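Local structure of ATP phosphoribosyltransferase regulatory subunit (Bacillus halodurans, 3OD1) at residues B[145-150]-B[254-259]; B[172-177]-B[214-219]; B[275-280]-B[301-306]; B[339-344]-B[349-354]. The protein is probably required for the first step of histidine biosynthesis, as the HisZ partner of HisG, and may allow feedback regulation of ATP phosphoribosyltransferase activity by histidine. One frame throughout, in Å; residues are numbered along the deposited sequence.

Contact 1: B[145-150]-B[254-259]; sequences VIALMI and EVLESY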
loop_
_atom_site.group_PDB
_atom_site.type_symbol
_atom_site.label_atom_id
_atom_site.label_comp_id
_atom_site.label_asym_id
_atom_site.label_seq_id
_atom_site.Cartn_x
_atom_site.Cartn_y
_atom_site.Cartn_z
ATOM N N VAL B 145 -8.804 22.549 -4.032
ATOM C CA VAL B 145 -8.977 21.097 -3.929
ATOM C C VAL B 145 -9.860 20.541 -5.049
ATOM O O VAL B 145 -9.655 19.421 -5.493
ATOM C CB VAL B 145 -9.496 20.636 -2.541
ATOM C CG1 VAL B 145 -8.513 21.043 -1.443
ATOM C CG2 VAL B 145 -10.880 21.195 -2.269
ATOM N N ILE B 146 -10.839 21.316 -5.508
ATOM C CA ILE B 146 -11.698 20.844 -6.591
ATOM C C ILE B 146 -10.934 20.864 -7.912
ATOM O O ILE B 146 -10.993 19.903 -8.677
ATOM C CB ILE B 146 -12.999 21.676 -6.705
ATOM C CG1 ILE B 146 -13.903 21.428 -5.481
ATOM C CG2 ILE B 146 -13.720 21.341 -7.993
ATOM C CD1 ILE B 146 -15.146 22.341 -5.422
ATOM N N ALA B 147 -10.203 21.953 -8.154
ATOM C CA ALA B 147 -9.384 22.102 -9.351
ATOM C C ALA B 147 -8.278 21.053 -9.431
ATOM O O ALA B 147 -7.962 20.566 -10.511
ATOM C CB ALA B 147 -8.800 23.517 -9.429
ATOM N N LEU B 148 -7.678 20.722 -8.294
ATOM C CA LEU B 148 -6.684 19.659 -8.245
ATOM C C LEU B 148 -7.332 18.314 -8.579
ATOM O O LEU B 148 -6.816 17.562 -9.398
ATOM C CB LEU B 148 -6.010 19.614 -6.875
ATOM C CG LEU B 148 -5.071 18.437 -6.574
ATOM C CD1 LEU B 148 -4.016 18.272 -7.671
ATOM C CD2 LEU B 148 -4.419 18.642 -5.211
HETATM N N MSE B 149 -8.476 18.024 -7.969
HETATM C CA MSE B 149 -9.167 16.772 -8.259
HETATM C C MSE B 149 -9.433 16.624 -9.755
HETATM O O MSE B 149 -9.239 15.542 -10.337
HETATM C CB MSE B 149 -10.490 16.689 -7.500
HETATM C CG MSE B 149 -11.029 15.252 -7.424
HETATM SE SE MSE B 149 -12.685 15.088 -6.398
HETATM C CE MSE B 149 -13.886 16.093 -7.541
ATOM N N ILE B 150 -9.907 17.709 -10.366
ATOM C CA ILE B 150 -10.216 17.711 -11.784
ATOM C C ILE B 150 -8.951 17.499 -12.608
ATOM O O ILE B 150 -8.957 16.757 -13.594
ATOM C CB ILE B 150 -10.938 19.020 -12.199
ATOM C CG1 ILE B 150 -12.335 19.060 -11.558
ATOM C CG2 ILE B 150 -10.978 19.160 -13.734
ATOM C CD1 ILE B 150 -13.107 20.339 -11.777
ATOM N N GLU B 254 -16.147 31.442 -9.416
ATOM C CA GLU B 254 -15.197 32.393 -9.982
ATOM C C GLU B 254 -13.774 31.855 -9.923
ATOM O O GLU B 254 -13.030 31.936 -10.906
ATOM C CB GLU B 254 -15.281 33.748 -9.251
ATOM C CG GLU B 254 -16.576 34.504 -9.508
ATOM C CD GLU B 254 -16.716 35.767 -8.657
ATOM O OE1 GLU B 254 -15.807 36.068 -7.847
ATOM O OE2 GLU B 254 -17.748 36.451 -8.797
ATOM N N VAL B 255 -13.399 31.307 -8.767
ATOM C CA VAL B 255 -12.084 30.686 -8.600
ATOM C C VAL B 255 -11.876 29.547 -9.590
ATOM O O VAL B 255 -10.813 29.428 -10.199
ATOM C CB VAL B 255 -11.878 30.139 -7.168
ATOM C CG1 VAL B 255 -10.524 29.438 -7.058
ATOM C CG2 VAL B 255 -11.987 31.263 -6.133
ATOM N N LEU B 256 -12.888 28.704 -9.758
ATOM C CA LEU B 256 -12.769 27.578 -10.691
ATOM C C LEU B 256 -12.599 28.063 -12.136
ATOM O O LEU B 256 -11.873 27.450 -12.937
ATOM C CB LEU B 256 -13.965 26.626 -10.549
ATOM C CG LEU B 256 -14.013 25.877 -9.213
ATOM C CD1 LEU B 256 -15.292 25.070 -9.060
ATOM C CD2 LEU B 256 -12.784 24.978 -9.094
ATOM N N GLU B 257 -13.264 29.173 -12.460
ATOM C CA GLU B 257 -13.112 29.792 -13.775
ATOM C C GLU B 257 -11.656 30.172 -13.994
ATOM O O GLU B 257 -11.085 29.891 -15.045
ATOM C CB GLU B 257 -14.002 31.039 -13.905
ATOM C CG GLU B 257 -15.495 30.740 -13.927
ATOM C CD GLU B 257 -16.325 31.948 -14.322
ATOM O OE1 GLU B 257 -16.331 32.948 -13.572
ATOM O OE2 GLU B 257 -16.970 31.895 -15.388
ATOM N N SER B 258 -11.055 30.807 -12.993
ATOM C CA SER B 258 -9.650 31.179 -13.081
ATOM C C SER B 258 -8.787 29.955 -13.326
ATOM O O SER B 258 -7.813 30.018 -14.078
ATOM C CB SER B 258 -9.198 31.907 -11.815
ATOM O OG SER B 258 -9.915 33.117 -11.679
ATOM N N TYR B 259 -9.139 28.838 -12.692
ATOM C CA TYR B 259 -8.428 27.589 -12.957
ATOM C C TYR B 259 -8.781 26.962 -14.302
ATOM O O TYR B 259 -8.226 25.929 -14.663
ATOM C CB TYR B 259 -8.693 26.546 -11.870
ATOM C CG TYR B 259 -7.866 26.701 -10.618
ATOM C CD1 TYR B 259 -6.542 26.280 -10.573
ATOM C CD2 TYR B 259 -8.428 27.226 -9.457
ATOM C CE1 TYR B 259 -5.784 26.409 -9.403
ATOM C CE2 TYR B 259 -7.692 27.350 -8.297
ATOM C CZ TYR B 259 -6.372 26.941 -8.271
ATOM O OH TYR B 259 -5.644 27.078 -7.106
#

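Contact 2: B[172-177]-B[214-219]; sequences NALLMD and KSRLMN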
loop_
_atom_site.group_PDB
_atom_site.type_symbol
_atom_site.label_atom_id
_atom_site.label_comp_id
_atom_site.label_asym_id
_atom_site.label_seq_id
_atom_site.Cartn_x
_atom_site.Cartn_y
_atom_site.Cartn_z
ATOM N N ASN B 172 -29.024 23.791 5.200
ATOM C CA ASN B 172 -29.413 24.004 6.596
ATOM C C ASN B 172 -30.165 25.321 6.816
ATOM O O ASN B 172 -31.177 25.347 7.521
ATOM C CB ASN B 172 -28.210 23.886 7.537
ATOM C CG ASN B 172 -27.651 22.466 7.597
ATOM O OD1 ASN B 172 -28.177 21.550 6.960
ATOM N ND2 ASN B 172 -26.583 22.279 8.367
ATOM N N ALA B 173 -29.688 26.407 6.210
ATOM C CA ALA B 173 -30.357 27.705 6.374
ATOM C C ALA B 173 -31.795 27.665 5.872
ATOM O O ALA B 173 -32.709 28.164 6.537
ATOM C CB ALA B 173 -29.582 28.819 5.673
ATOM N N LEU B 174 -31.994 27.074 4.700
ATOM C CA LEU B 174 -33.323 26.992 4.110
ATOM C C LEU B 174 -34.254 26.114 4.936
ATOM O O LEU B 174 -35.361 26.529 5.282
ATOM C CB LEU B 174 -33.256 26.467 2.675
ATOM C CG LEU B 174 -34.616 26.288 1.989
ATOM C CD1 LEU B 174 -35.425 27.608 1.965
ATOM C CD2 LEU B 174 -34.445 25.721 0.582
ATOM N N LEU B 175 -33.809 24.898 5.242
ATOM C CA LEU B 175 -34.619 23.981 6.035
ATOM C C LEU B 175 -35.036 24.617 7.367
ATOM O O LEU B 175 -36.223 24.670 7.686
ATOM C CB LEU B 175 -33.869 22.669 6.271
ATOM C CG LEU B 175 -34.162 21.594 5.218
ATOM C CD1 LEU B 175 -34.494 22.228 3.858
ATOM C CD2 LEU B 175 -33.032 20.587 5.133
HETATM N N MSE B 176 -34.058 25.102 8.132
HETATM C CA MSE B 176 -34.333 25.767 9.409
HETATM C C MSE B 176 -35.312 26.919 9.261
HETATM O O MSE B 176 -36.314 27.000 9.983
HETATM C CB MSE B 176 -33.052 26.300 10.046
HETATM C CG MSE B 176 -32.260 25.250 10.789
HETATM SE SE MSE B 176 -33.279 24.381 12.207
HETATM C CE MSE B 176 -32.151 22.805 12.379
ATOM N N ASP B 177 -35.021 27.824 8.338
ATOM C CA ASP B 177 -35.837 29.020 8.246
ATOM C C ASP B 177 -37.297 28.668 8.005
ATOM O O ASP B 177 -38.192 29.447 8.347
ATOM C CB ASP B 177 -35.334 29.965 7.164
ATOM C CG ASP B 177 -35.925 31.345 7.308
ATOM O OD1 ASP B 177 -35.691 31.974 8.362
ATOM O OD2 ASP B 177 -36.626 31.788 6.383
ATOM N N LYS B 214 -44.186 25.655 1.631
ATOM C CA LYS B 214 -44.121 24.356 0.981
ATOM C C LYS B 214 -43.420 24.498 -0.364
ATOM O O LYS B 214 -42.638 23.630 -0.763
ATOM C CB LYS B 214 -45.515 23.745 0.820
ATOM C CG LYS B 214 -46.141 23.323 2.138
ATOM C CD LYS B 214 -47.413 22.507 1.962
ATOM C CE LYS B 214 -47.969 22.106 3.329
ATOM N NZ LYS B 214 -49.190 21.253 3.256
ATOM N N SER B 215 -43.682 25.611 -1.045
ATOM C CA SER B 215 -43.082 25.880 -2.352
ATOM C C SER B 215 -41.577 26.090 -2.253
ATOM O O SER B 215 -40.827 25.668 -3.132
ATOM C CB SER B 215 -43.725 27.103 -3.006
ATOM O OG SER B 215 -45.124 26.928 -3.128
ATOM N N ARG B 216 -41.144 26.769 -1.197
ATOM C CA ARG B 216 -39.725 26.984 -0.974
ATOM C C ARG B 216 -39.035 25.630 -0.832
ATOM O O ARG B 216 -38.136 25.305 -1.604
ATOM C CB ARG B 216 -39.486 27.859 0.262
ATOM C CG ARG B 216 -40.056 29.280 0.154
ATOM C CD ARG B 216 -39.219 30.279 0.953
ATOM N NE ARG B 216 -39.489 30.211 2.387
ATOM C CZ ARG B 216 -38.601 30.481 3.344
ATOM N NH1 ARG B 216 -38.963 30.389 4.617
ATOM N NH2 ARG B 216 -37.355 30.828 3.042
ATOM N N LEU B 217 -39.471 24.839 0.145
ATOM C CA LEU B 217 -38.898 23.516 0.364
ATOM C C LEU B 217 -38.916 22.703 -0.925
ATOM O O LEU B 217 -37.958 21.991 -1.244
ATOM C CB LEU B 217 -39.652 22.775 1.471
ATOM C CG LEU B 217 -39.481 23.359 2.877
ATOM C CD1 LEU B 217 -40.230 22.538 3.908
ATOM C CD2 LEU B 217 -38.016 23.437 3.232
HETATM N N MSE B 218 -40.010 22.837 -1.667
HETATM C CA MSE B 218 -40.222 22.099 -2.904
HETATM C C MSE B 218 -39.228 22.510 -3.992
HETATM O O MSE B 218 -38.663 21.657 -4.699
HETATM C CB MSE B 218 -41.660 22.324 -3.391
HETATM C CG MSE B 218 -42.319 21.092 -3.966
HETATM SE SE MSE B 218 -42.416 19.649 -2.668
HETATM C CE MSE B 218 -44.343 19.606 -2.398
ATOM N N ASN B 219 -39.010 23.817 -4.116
ATOM C CA ASN B 219 -38.147 24.353 -5.165
ATOM C C ASN B 219 -36.659 24.058 -4.959
ATOM O O ASN B 219 -35.865 24.163 -5.893
ATOM C CB ASN B 219 -38.392 25.854 -5.356
ATOM C CG ASN B 219 -39.667 26.138 -6.134
ATOM O OD1 ASN B 219 -39.973 25.455 -7.113
ATOM N ND2 ASN B 219 -40.419 27.144 -5.699
#

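Contact 3: B[275-280]-B[301-306]; sequences MSYYTG and DELLSK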
loop_
_atom_site.group_PDB
_atom_site.type_symbol
_atom_site.label_atom_id
_atom_site.label_comp_id
_atom_site.label_asym_id
_atom_site.label_seq_id
_atom_site.Cartn_x
_atom_site.Cartn_y
_atom_site.Cartn_z
HETATM N N MSE B 275 -25.070 13.445 7.426
HETATM C CA MSE B 275 -26.017 14.177 8.263
HETATM C C MSE B 275 -25.376 15.292 9.097
HETATM O O MSE B 275 -26.062 16.249 9.470
HETATM C CB MSE B 275 -26.835 13.223 9.144
HETATM C CG MSE B 275 -27.747 12.280 8.357
HETATM SE SE MSE B 275 -29.181 13.233 7.425
HETATM C CE MSE B 275 -30.251 13.766 8.985
ATOM N N SER B 276 -24.079 15.197 9.386
ATOM C CA SER B 276 -23.461 16.190 10.285
ATOM C C SER B 276 -21.999 16.551 9.989
ATOM O O SER B 276 -21.537 17.644 10.305
ATOM C CB SER B 276 -23.547 15.701 11.728
ATOM O OG SER B 276 -23.003 14.393 11.839
ATOM N N TYR B 277 -21.278 15.626 9.390
ATOM C CA TYR B 277 -19.823 15.721 9.295
ATOM C C TYR B 277 -19.316 16.920 8.488
ATOM O O TYR B 277 -18.416 17.630 8.930
ATOM C CB TYR B 277 -19.312 14.420 8.698
ATOM C CG TYR B 277 -17.835 14.316 8.473
ATOM C CD1 TYR B 277 -16.997 13.809 9.471
ATOM C CD2 TYR B 277 -17.274 14.642 7.239
ATOM C CE1 TYR B 277 -15.642 13.668 9.261
ATOM C CE2 TYR B 277 -15.908 14.504 7.019
ATOM C CZ TYR B 277 -15.100 14.011 8.039
ATOM O OH TYR B 277 -13.740 13.859 7.843
ATOM N N TYR B 278 -19.887 17.140 7.310
ATOM C CA TYR B 278 -19.487 18.276 6.480
ATOM C C TYR B 278 -20.197 19.540 6.928
ATOM O O TYR B 278 -21.363 19.498 7.320
ATOM C CB TYR B 278 -19.758 18.004 5.001
ATOM C CG TYR B 278 -18.998 16.821 4.459
ATOM C CD1 TYR B 278 -17.687 16.952 4.030
ATOM C CD2 TYR B 278 -19.600 15.565 4.375
ATOM C CE1 TYR B 278 -16.981 15.849 3.531
ATOM C CE2 TYR B 278 -18.914 14.467 3.879
ATOM C CZ TYR B 278 -17.610 14.612 3.460
ATOM O OH TYR B 278 -16.945 13.507 2.970
ATOM N N THR B 279 -19.489 20.662 6.843
ATOM C CA THR B 279 -19.958 21.928 7.394
ATOM C C THR B 279 -20.268 22.985 6.329
ATOM O O THR B 279 -20.856 24.025 6.619
ATOM C CB THR B 279 -18.907 22.502 8.365
ATOM O OG1 THR B 279 -17.642 22.619 7.692
ATOM C CG2 THR B 279 -18.743 21.576 9.559
ATOM N N GLY B 280 -19.868 22.736 5.094
ATOM C CA GLY B 280 -19.995 23.766 4.080
ATOM C C GLY B 280 -20.062 23.245 2.665
ATOM O O GLY B 280 -20.905 22.411 2.349
ATOM N N ASP B 301 -15.064 21.524 8.962
ATOM C CA ASP B 301 -14.370 22.518 9.787
ATOM C C ASP B 301 -14.355 22.256 11.297
ATOM O O ASP B 301 -13.735 23.013 12.035
ATOM C CB ASP B 301 -14.941 23.927 9.551
ATOM C CG ASP B 301 -14.509 24.530 8.218
ATOM O OD1 ASP B 301 -13.657 23.936 7.512
ATOM O OD2 ASP B 301 -15.027 25.614 7.876
ATOM N N GLU B 302 -15.025 21.202 11.753
ATOM C CA GLU B 302 -15.076 20.914 13.191
ATOM C C GLU B 302 -14.270 19.672 13.608
ATOM O O GLU B 302 -14.152 19.362 14.793
ATOM C CB GLU B 302 -16.529 20.794 13.663
ATOM C CG GLU B 302 -17.332 22.078 13.465
ATOM C CD GLU B 302 -16.648 23.283 14.106
ATOM O OE1 GLU B 302 -16.009 23.122 15.173
ATOM O OE2 GLU B 302 -16.741 24.391 13.537
ATOM N N LEU B 303 -13.695 18.963 12.651
ATOM C CA LEU B 303 -12.953 17.751 13.009
ATOM C C LEU B 303 -11.672 18.040 13.792
ATOM O O LEU B 303 -11.435 17.434 14.835
ATOM C CB LEU B 303 -12.629 16.908 11.780
ATOM C CG LEU B 303 -11.907 15.580 12.039
ATOM C CD1 LEU B 303 -12.778 14.623 12.858
ATOM C CD2 LEU B 303 -11.516 14.934 10.722
ATOM N N LEU B 304 -10.842 18.955 13.294
ATOM C CA LEU B 304 -9.546 19.195 13.935
ATOM C C LEU B 304 -9.690 19.624 15.394
ATOM O O LEU B 304 -8.795 19.368 16.212
ATOM C CB LEU B 304 -8.693 20.198 13.144
ATOM C CG LEU B 304 -7.765 19.602 12.070
ATOM C CD1 LEU B 304 -6.679 18.727 12.693
ATOM C CD2 LEU B 304 -8.554 18.803 11.041
ATOM N N SER B 305 -10.809 20.272 15.716
ATOM C CA SER B 305 -11.096 20.676 17.092
ATOM C C SER B 305 -11.192 19.472 18.014
ATOM O O SER B 305 -10.801 19.547 19.175
ATOM C CB SER B 305 -12.397 21.475 17.174
ATOM O OG SER B 305 -12.255 22.730 16.541
ATOM N N LYS B 306 -11.726 18.366 17.499
ATOM C CA LYS B 306 -11.833 17.136 18.279
ATOM C C LYS B 306 -10.471 16.526 18.622
ATOM O O LYS B 306 -10.379 15.683 19.510
ATOM C CB LYS B 306 -12.714 16.116 17.559
ATOM C CG LYS B 306 -14.154 16.559 17.469
ATOM C CD LYS B 306 -14.989 15.623 16.641
ATOM C CE LYS B 306 -16.390 16.198 16.442
ATOM N NZ LYS B 306 -17.248 15.233 15.690
HETATM O O HOH W 1 -16.456 18.720 10.720
HETATM O O HOH W 2 -17.512 24.998 6.704
#

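Contact 4: B[339-344]-B[349-354]; sequences TCILFS and FEAIEL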
loop_
_atom_site.group_PDB
_atom_site.type_symbol
_atom_site.label_atom_id
_atom_site.label_comp_id
_atom_site.label_asym_id
_atom_site.label_seq_id
_atom_site.Cartn_x
_atom_site.Cartn_y
_atom_site.Cartn_z
ATOM N N THR B 339 10.312 -9.763 -22.552
ATOM C CA THR B 339 11.092 -10.655 -23.404
ATOM C C THR B 339 11.583 -11.841 -22.563
ATOM O O THR B 339 11.825 -11.696 -21.359
ATOM C CB THR B 339 12.305 -9.934 -23.992
ATOM O OG1 THR B 339 11.865 -8.885 -24.860
ATOM C CG2 THR B 339 13.150 -10.885 -24.776
ATOM N N CYS B 340 11.721 -13.008 -23.190
ATOM C CA CYS B 340 12.161 -14.206 -22.485
ATOM C C CYS B 340 13.375 -14.837 -23.172
ATOM O O CYS B 340 13.321 -15.177 -24.346
ATOM C CB CYS B 340 11.026 -15.228 -22.399
ATOM S SG CYS B 340 11.486 -16.786 -21.600
ATOM N N ILE B 341 14.473 -14.965 -22.436
ATOM C CA ILE B 341 15.658 -15.647 -22.936
ATOM C C ILE B 341 15.702 -17.025 -22.292
ATOM O O ILE B 341 15.776 -17.140 -21.073
ATOM C CB ILE B 341 16.954 -14.873 -22.591
ATOM C CG1 ILE B 341 16.963 -13.504 -23.280
ATOM C CG2 ILE B 341 18.188 -15.685 -22.985
ATOM C CD1 ILE B 341 18.002 -12.538 -22.723
ATOM N N LEU B 342 15.601 -18.061 -23.111
ATOM C CA LEU B 342 15.683 -19.437 -22.627
ATOM C C LEU B 342 17.110 -19.920 -22.809
ATOM O O LEU B 342 17.663 -19.836 -23.905
ATOM C CB LEU B 342 14.735 -20.345 -23.418
ATOM C CG LEU B 342 13.245 -20.026 -23.284
ATOM C CD1 LEU B 342 12.453 -20.671 -24.413
ATOM C CD2 LEU B 342 12.719 -20.465 -21.912
ATOM N N PHE B 343 17.721 -20.417 -21.744
ATOM C CA PHE B 343 19.102 -20.855 -21.876
ATOM C C PHE B 343 19.329 -22.270 -21.390
ATOM O O PHE B 343 18.530 -22.811 -20.638
ATOM C CB PHE B 343 20.068 -19.886 -21.181
ATOM C CG PHE B 343 19.942 -19.855 -19.681
ATOM C CD1 PHE B 343 20.794 -20.601 -18.883
ATOM C CD2 PHE B 343 18.993 -19.058 -19.067
ATOM C CE1 PHE B 343 20.686 -20.563 -17.501
ATOM C CE2 PHE B 343 18.876 -19.022 -17.681
ATOM C CZ PHE B 343 19.726 -19.771 -16.903
ATOM N N SER B 344 20.417 -22.875 -21.856
ATOM C CA SER B 344 20.910 -24.117 -21.269
ATOM C C SER B 344 22.255 -23.852 -20.601
ATOM O O SER B 344 22.804 -22.750 -20.695
ATOM C CB SER B 344 21.033 -25.223 -22.312
ATOM O OG SER B 344 21.989 -24.892 -23.303
ATOM N N PHE B 349 26.367 -18.026 -19.306
ATOM C CA PHE B 349 27.056 -16.755 -19.160
ATOM C C PHE B 349 26.607 -15.817 -20.269
ATOM O O PHE B 349 26.319 -14.648 -20.027
ATOM C CB PHE B 349 28.573 -16.932 -19.176
ATOM C CG PHE B 349 29.320 -15.684 -18.807
ATOM C CD1 PHE B 349 29.205 -15.152 -17.526
ATOM C CD2 PHE B 349 30.122 -15.032 -19.739
ATOM C CE1 PHE B 349 29.881 -13.997 -17.174
ATOM C CE2 PHE B 349 30.803 -13.876 -19.399
ATOM C CZ PHE B 349 30.683 -13.356 -18.111
ATOM N N GLU B 350 26.531 -16.346 -21.484
ATOM C CA GLU B 350 26.069 -15.565 -22.621
ATOM C C GLU B 350 24.682 -14.979 -22.391
ATOM O O GLU B 350 24.450 -13.794 -22.637
ATOM C CB GLU B 350 26.069 -16.410 -23.897
ATOM C CG GLU B 350 25.382 -15.727 -25.074
ATOM C CD GLU B 350 25.220 -16.651 -26.261
ATOM O OE1 GLU B 350 25.927 -17.681 -26.304
ATOM O OE2 GLU B 350 24.388 -16.346 -27.146
ATOM N N ALA B 351 23.755 -15.810 -21.931
ATOM C CA ALA B 351 22.382 -15.351 -21.707
ATOM C C ALA B 351 22.282 -14.313 -20.591
ATOM O O ALA B 351 21.553 -13.324 -20.713
ATOM C CB ALA B 351 21.458 -16.535 -21.422
ATOM N N ILE B 352 22.988 -14.549 -19.494
ATOM C CA ILE B 352 23.008 -13.580 -18.405
ATOM C C ILE B 352 23.494 -12.221 -18.916
ATOM O O ILE B 352 22.872 -11.190 -18.660
ATOM C CB ILE B 352 23.879 -14.051 -17.219
ATOM C CG1 ILE B 352 23.135 -15.123 -16.415
ATOM C CG2 ILE B 352 24.249 -12.856 -16.319
ATOM C CD1 ILE B 352 23.961 -15.808 -15.359
ATOM N N GLU B 353 24.593 -12.218 -19.665
ATOM C CA GLU B 353 25.111 -10.965 -20.190
ATOM C C GLU B 353 24.128 -10.351 -21.176
ATOM O O GLU B 353 23.925 -9.138 -21.189
ATOM C CB GLU B 353 26.496 -11.144 -20.821
ATOM C CG GLU B 353 27.637 -10.642 -19.927
ATOM C CD GLU B 353 27.449 -9.192 -19.482
ATOM O OE1 GLU B 353 27.103 -8.344 -20.333
ATOM O OE2 GLU B 353 27.653 -8.898 -18.281
ATOM N N LEU B 354 23.508 -11.183 -21.999
ATOM C CA LEU B 354 22.489 -10.681 -22.906
ATOM C C LEU B 354 21.369 -9.993 -22.118
ATOM O O LEU B 354 20.985 -8.866 -22.425
ATOM C CB LEU B 354 21.937 -11.806 -23.774
ATOM C CG LEU B 354 20.788 -11.423 -24.702
ATOM C CD1 LEU B 354 21.148 -10.202 -25.542
ATOM C CD2 LEU B 354 20.418 -12.603 -25.588
#

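Contact 1: B[145-150]-B[254-259]
With CG set beside its backbone N and anti to the carbonyl carbon (chi1 -81°), Y259 lays its ring against A147, while CG2 of I146, anti to its own backbone N, is carried up to the methyl groups of L256. The first pair is a CH-pi contact: A147 CB sits over one face of the phenol, 3.7 Å from the centroid of the Y259 ring and 19° off the ring normal. The methyl is displaced toward the CB end of the ring, since its shortest approach, 3.5 Å, is from A147 CB to Y259 CG. The aliphatic pair beside it meets differently. I146 and L256 cross at about a right angle, branch against branch, with I146 CG2 3.9 Å from L256 CD2. That same leucine methyl also reaches A147, its CD2 lying 4.3 Å from A147 CB, which joins the two patches. In the class-II synthetase-like core these residues belong to helices 139-155 and 240-258, and Y259 follows directly on the second. I146 and L256 both lean on I165 of strand 162-167 as well, so the helix pair is packed against the large mixed sheet. Replacing Y259 by an alanine would probably leave the A147 methyl without the aromatic face that covers it and open a gap at the end of helix 240-258. Here A147 and L256 have the closest backbones, CA to CA 6.6 Å, a spacing that the small alanine side chain permits. Y259 also packs on I352 of the second subunit, so this contact reaches the subunit interface.

Contact 2: B[172-177]-B[214-219]
R216 reaches D177 through NH1, which donates to OD2 at 3.2 Å with an N-H...O angle of 155°, a hydrogen bond that is also a salt bridge. The acceptor lies at the guanidinium edge, near its plane, whereas the donor meets OD2 on the anti side, tilted out of the carboxylate plane. The two planes are nearly perpendicular, 81° apart, so one carboxylate oxygen takes the bond rather than both sharing a flat, two-pronged pairing. Another nitrogen of the same group has a different partner: R216 NH2 is hydrogen-bonded to the backbone O of L236. Gripped at both terminal nitrogens, the guanidinium is held against rotation. Bends at chi2 and chi3 shape the arginine chain, and its NH2 comes to 3.9 Å from L174 CD1, which it meets obliquely. The framework is an antiparallel helix pair, made by segments of helices 168-179 and 211-220 whose axes come within 10.3 Å, with 157° between their directions. Both belong to a largely helical part of the chain, with no strand in the sequence separating the segments. Deeper in the interface the contact becomes apolar. The CB of L175 points away from the opposite helix, yet its CD1 still touches L217 CD2 at 3.8 Å. L217 sends its branch across from the other side with CG anti to the carbonyl carbon. Both leucines also pack on L188 of helix 182-193, making a buried three-helix junction, whereas D177 occupies the exposed margin near I237 and T239.

Contact 3: B[275-280]-B[301-306]
T279 and D301 provide the direct polar link: the backbone N of D301 donates to T279 OG1 at 3.1 Å, and the bond is nearly straight, with an N-H...O angle of 168°. The hydroxyl can receive it because OG1 stands between the threonine's backbone N and carbonyl carbon (chi1 55°). This places the methyl CG2 beside the backbone N. Water-mediated links run alongside. One water lies 2.6 Å from T279 OG1 and donates to D301 OD2, so the hydroxyl is bridged to the carboxylate as well as bonded to the main chain of the same aspartate. A second water donates to Y277 O, at 2.9 Å, and accepts from the backbone N of E302. The other carboxylate oxygen of the aspartate, OD1, is hydrogen-bonded to the backbone N of A313. In the class-II synthetase-like core, these bonds tie the loop leading into strand 281-286 to the turn that follows strand 295-298, two neighbouring antiparallel strands of the large mixed sheet. Main-chain hydrogen bonding between T279 and R299 reinforces the same join. With a valine in place of T279, the N-H of D301 would probably lose its acceptor and the bridging water one of its two supports. Van der Waals contacts complete the account. Y277 crosses L303 obliquely, with its OH 3.8 Å from L303 CD2, and both side chains also rest on T86 of helix 86-94. On the more exposed side, T279 CG2 approaches E302 CG at 4.2 Å, the two side chains meeting at about a right angle.

Contact 4: B[339-344]-B[349-354]
I341 and F343 both direct their CB atoms at the helix, and the small A351 is received between them. Its methyl lies 3.7 Å from I341 CG2 and 3.6 Å from F343 CB, A351 CB being the atom that meets both. The near-equal distances show the methyl seated against both strand residues. The phenyl ring itself is turned so that A351 CB comes to it obliquely; CG lies between the backbone N and carbonyl carbon of F343 (chi1 67°), and CB makes the nearest contact. I341 uses its other branch on L354: CD1 touches L354 CG at 3.6 Å, and the two side chains slant across one another. The isoleucine thus spans one turn of the helix, CG2 on A351 and CD1 on L354. Strand and helix segments run nearly antiparallel, 168° apart in direction, with 8.8 Å between their axes. This is the first half of the beta-alpha-beta unit of strand 339-343, helix 348-359 and strand 365-369 in the C-terminal HisZ domain. Strand 339-343 is central in its parallel sheet, between 365-369 and 385-389; A351 also touches L367 of the former, while L342, pointing away from helix 348-359, packs against helix 376-381.

Contacts 1, 2 and 3 all belong to the histidyl-tRNA synthetase-like part of the chain, whereas contact 4 lies in the C-terminal HisZ domain. Along the chain, contact 2 is nested inside the loop closed by contact 1, although their centres are 29 Å apart. Contacts 2 and 3 approach most closely, about 6 Å between nearest atoms, but do not touch; their centres, like those of contacts 1 and 3, are 22 Å apart. Contact 4 is remote, its centre 52 Å from that of contact 1 and 74 Å from that of contact 2. The dimer relates the distant pair: F349 of contact 4 packs on S258 of the second subunit, a residue of that subunit's own 254-259 segment.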